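PDB 5HIU: GTPase activator-like protein from Chaetomium thermophilum, which probably acts, as full-length TSC2, as a GTPase activator, this chain being its helical N-terminal part. Local coordinates for residues D156-A161 with P179-L184. Sequence-based numbering, arbitrary orientation.
Sequences DARKLA and PEDKNL
Arg158 reaches from one helix to Asp181 on the next and holds a single carboxylate oxygen side-on with two nitrogens, NE and NH2. Its chain, extended from CG to NE (chi3 180°), carries NE across to Asp181. NE of Arg158 lies 2.7 Å from OD1 of Asp181, on the syn side of the carboxylate though well out of its plane, and the hydrogen bond is bent, with an N-H...O angle of 147°. NH2 of Arg158 shares that OD1 at 3.0 Å, coming from above the carboxylate plane in a still more bent bond. Both donors approach from one face of the acid, whose plane is turned 50° from that of the guanidinium. NH1 of Arg158 forms a salt bridge with Asp226, so the guanidinium pairs with two acids, which would probably stabilise its positive charge. Just before helix 179-198, OG of Ser178 accepts the backbone N-H of Asp181. CD2 of Leu184 packs 3.7 Å from NH2 of Arg158, beside the ion pair, while CB of Ala157 makes a van der Waals contact with OE1 of Glu180 at 3.4 Å; that oxygen also has a weak hydrogen bond with OG of Ser178. The segments run roughly antiparallel, joining the C-terminal part of helix 139-163 to the start of helix 179-198 within the alpha-solenoid; Asp226 extends the link to helix 224-240, and Leu184 also leans on Ala150 and Ala154.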
ATOM      1  N   ASP A 156      -8.651  -6.017  16.695  1.00 81.04           N
ATOM      2  CA  ASP A 156      -9.175  -6.529  17.939  1.00 84.82           C
ATOM      3  C   ASP A 156     -10.017  -7.774  17.655  1.00 85.92           C
ATOM      4  O   ASP A 156      -9.734  -8.841  18.207  1.00 97.65           O
ATOM      5  CB  ASP A 156      -9.955  -5.437  18.680  1.00 84.71           C
ATOM      6  CG  ASP A 156      -9.057  -4.270  19.139  1.00 83.16           C
ATOM      7  OD1 ASP A 156      -7.821  -4.314  18.937  1.00 82.90           O
ATOM      8  OD2 ASP A 156      -9.594  -3.296  19.702  1.00 81.12           O
ATOM      9  N   ALA A 157     -10.999  -7.667  16.761  1.00 79.36           N
ATOM     10  CA  ALA A 157     -11.817  -8.825  16.358  1.00 80.09           C
ATOM     11  C   ALA A 157     -10.962 -10.040  16.044  1.00 86.88           C
ATOM     12  O   ALA A 157     -11.260 -11.152  16.483  1.00100.54           O
ATOM     13  CB  ALA A 157     -12.666  -8.486  15.146  1.00 77.68           C
ATOM     14  N   ARG A 158      -9.894  -9.804  15.290  1.00 86.63           N
ATOM     15  CA  ARG A 158      -8.956 -10.843  14.886  1.00 86.45           C
ATOM     16  C   ARG A 158      -8.120 -11.392  16.055  1.00 96.30           C
ATOM     17  O   ARG A 158      -7.698 -12.547  16.019  1.00 93.47           O
ATOM     18  CB  ARG A 158      -8.010 -10.289  13.825  1.00 84.36           C
ATOM     19  CG  ARG A 158      -8.655  -9.852  12.517  1.00 80.03           C
ATOM     20  CD  ARG A 158      -7.813  -8.779  11.817  1.00 74.35           C
ATOM     21  NE  ARG A 158      -8.419  -8.351  10.556  1.00 72.15           N
ATOM     22  CZ  ARG A 158      -7.887  -7.488   9.685  1.00 70.40           C
ATOM     23  NH1 ARG A 158      -6.706  -6.922   9.898  1.00 67.80           N
ATOM     24  NH2 ARG A 158      -8.554  -7.185   8.577  1.00 71.54           N
ATOM     25  N   LYS A 159      -7.845 -10.557  17.059  1.00104.81           N
ATOM     26  CA  LYS A 159      -7.145 -11.001  18.275  1.00116.43           C
ATOM     27  C   LYS A 159      -8.032 -11.938  19.060  1.00118.91           C
ATOM     28  O   LYS A 159      -7.613 -13.018  19.477  1.00129.48           O
ATOM     29  CB  LYS A 159      -6.763  -9.818  19.178  1.00124.60           C
ATOM     30  CG  LYS A 159      -5.507  -9.090  18.734  1.00135.58           C
ATOM     31  CD  LYS A 159      -5.239  -7.826  19.541  1.00145.30           C
ATOM     32  CE  LYS A 159      -4.021  -7.092  18.990  1.00150.72           C
ATOM     33  NZ  LYS A 159      -3.690  -5.850  19.744  1.00155.46           N
ATOM     34  N   LEU A 160      -9.269 -11.509  19.247  1.00113.60           N
ATOM     35  CA  LEU A 160     -10.231 -12.260  20.024  1.00118.44           C
ATOM     36  C   LEU A 160     -10.732 -13.452  19.234  1.00115.77           C
ATOM     37  O   LEU A 160     -11.317 -14.361  19.812  1.00128.92           O
ATOM     38  CB  LEU A 160     -11.403 -11.364  20.434  1.00119.30           C
ATOM     39  CG  LEU A 160     -10.969 -10.092  21.175  1.00120.64           C
ATOM     40  CD1 LEU A 160     -12.122  -9.105  21.320  1.00115.59           C
ATOM     41  CD2 LEU A 160     -10.335 -10.448  22.518  1.00127.44           C
ATOM     42  N   ALA A 161     -10.523 -13.449  17.920  1.00103.87           N
ATOM     43  CA  ALA A 161     -10.760 -14.647  17.129  1.00106.92           C
ATOM     44  C   ALA A 161      -9.667 -15.679  17.406  1.00117.04           C
ATOM     45  O   ALA A 161      -9.965 -16.819  17.742  1.00121.95           O
ATOM     46  CB  ALA A 161     -10.820 -14.320  15.653  1.00101.34           C
ATOM     47  N   PRO A 179     -17.311  -8.805  10.337  1.00 69.16           N
ATOM     48  CA  PRO A 179     -17.903  -7.534   9.930  1.00 65.45           C
ATOM     49  C   PRO A 179     -16.869  -6.406   9.945  1.00 63.93           C
ATOM     50  O   PRO A 179     -16.927  -5.512   9.107  1.00 64.81           O
ATOM     51  CB  PRO A 179     -18.992  -7.303  10.982  1.00 66.61           C
ATOM     52  CG  PRO A 179     -19.367  -8.678  11.448  1.00 69.03           C
ATOM     53  CD  PRO A 179     -18.159  -9.544  11.292  1.00 69.33           C
ATOM     54  N   GLU A 180     -15.909  -6.472  10.865  1.00 67.45           N
ATOM     55  CA  GLU A 180     -14.868  -5.453  10.965  1.00 64.18           C
ATOM     56  C   GLU A 180     -13.903  -5.540   9.794  1.00 59.37           C
ATOM     57  O   GLU A 180     -13.526  -4.528   9.233  1.00 58.92           O
ATOM     58  CB  GLU A 180     -14.117  -5.548  12.290  1.00 66.37           C
ATOM     59  CG  GLU A 180     -15.007  -5.319  13.494  1.00 71.38           C
ATOM     60  CD  GLU A 180     -15.740  -6.583  13.951  1.00 83.21           C
ATOM     61  OE1 GLU A 180     -15.470  -7.675  13.396  1.00 83.78           O
ATOM     62  OE2 GLU A 180     -16.585  -6.486  14.870  1.00 87.31           O
ATOM     63  N   ASP A 181     -13.536  -6.750   9.406  1.00 62.71           N
ATOM     64  CA  ASP A 181     -12.774  -6.956   8.172  1.00 63.78           C
ATOM     65  C   ASP A 181     -13.515  -6.365   6.980  1.00 62.84           C
ATOM     66  O   ASP A 181     -12.922  -5.701   6.132  1.00 66.96           O
ATOM     67  CB  ASP A 181     -12.550  -8.448   7.895  1.00 66.92           C
ATOM     68  CG  ASP A 181     -11.666  -9.127   8.930  1.00 72.66           C
ATOM     69  OD1 ASP A 181     -11.007  -8.422   9.722  1.00 71.41           O
ATOM     70  OD2 ASP A 181     -11.639 -10.383   8.950  1.00 85.36           O
ATOM     71  N   LYS A 182     -14.814  -6.609   6.914  1.00 59.39           N
ATOM     72  CA  LYS A 182     -15.601  -6.172   5.779  1.00 56.53           C
ATOM     73  C   LYS A 182     -15.691  -4.676   5.754  1.00 54.52           C
ATOM     74  O   LYS A 182     -15.575  -4.078   4.683  1.00 52.30           O
ATOM     75  CB  LYS A 182     -16.985  -6.807   5.813  1.00 62.21           C
ATOM     76  CG  LYS A 182     -16.928  -8.316   5.580  1.00 67.96           C
ATOM     77  CD  LYS A 182     -18.032  -9.063   6.294  1.00 73.81           C
ATOM     78  CE  LYS A 182     -18.149 -10.482   5.762  1.00 81.81           C
ATOM     79  NZ  LYS A 182     -18.986 -11.361   6.627  1.00 84.20           N
ATOM     80  N   ASN A 183     -15.871  -4.077   6.935  1.00 53.09           N
ATOM     81  CA  ASN A 183     -15.921  -2.618   7.080  1.00 47.79           C
ATOM     82  C   ASN A 183     -14.638  -1.967   6.586  1.00 49.53           C
ATOM     83  O   ASN A 183     -14.658  -0.986   5.845  1.00 48.36           O
ATOM     84  CB  ASN A 183     -16.112  -2.230   8.541  1.00 48.22           C
ATOM     85  CG  ASN A 183     -17.544  -2.357   8.998  1.00 51.35           C
ATOM     86  OD1 ASN A 183     -18.421  -2.656   8.214  1.00 51.76           O
ATOM     87  ND2 ASN A 183     -17.787  -2.100  10.281  1.00 53.23           N
ATOM     88  N   LEU A 184     -13.525  -2.541   7.031  1.00 54.08           N
ATOM     89  CA  LEU A 184     -12.192  -2.083   6.683  1.00 54.00           C
ATOM     90  C   LEU A 184     -11.958  -2.162   5.164  1.00 49.29           C
ATOM     91  O   LEU A 184     -11.497  -1.216   4.562  1.00 45.18           O
ATOM     92  CB  LEU A 184     -11.166  -2.905   7.470  1.00 54.23           C
ATOM     93  CG  LEU A 184      -9.688  -2.557   7.295  1.00 57.34           C
ATOM     94  CD1 LEU A 184      -9.386  -1.141   7.752  1.00 59.68           C
ATOM     95  CD2 LEU A 184      -8.800  -3.565   8.033  1.00 55.81           C
TER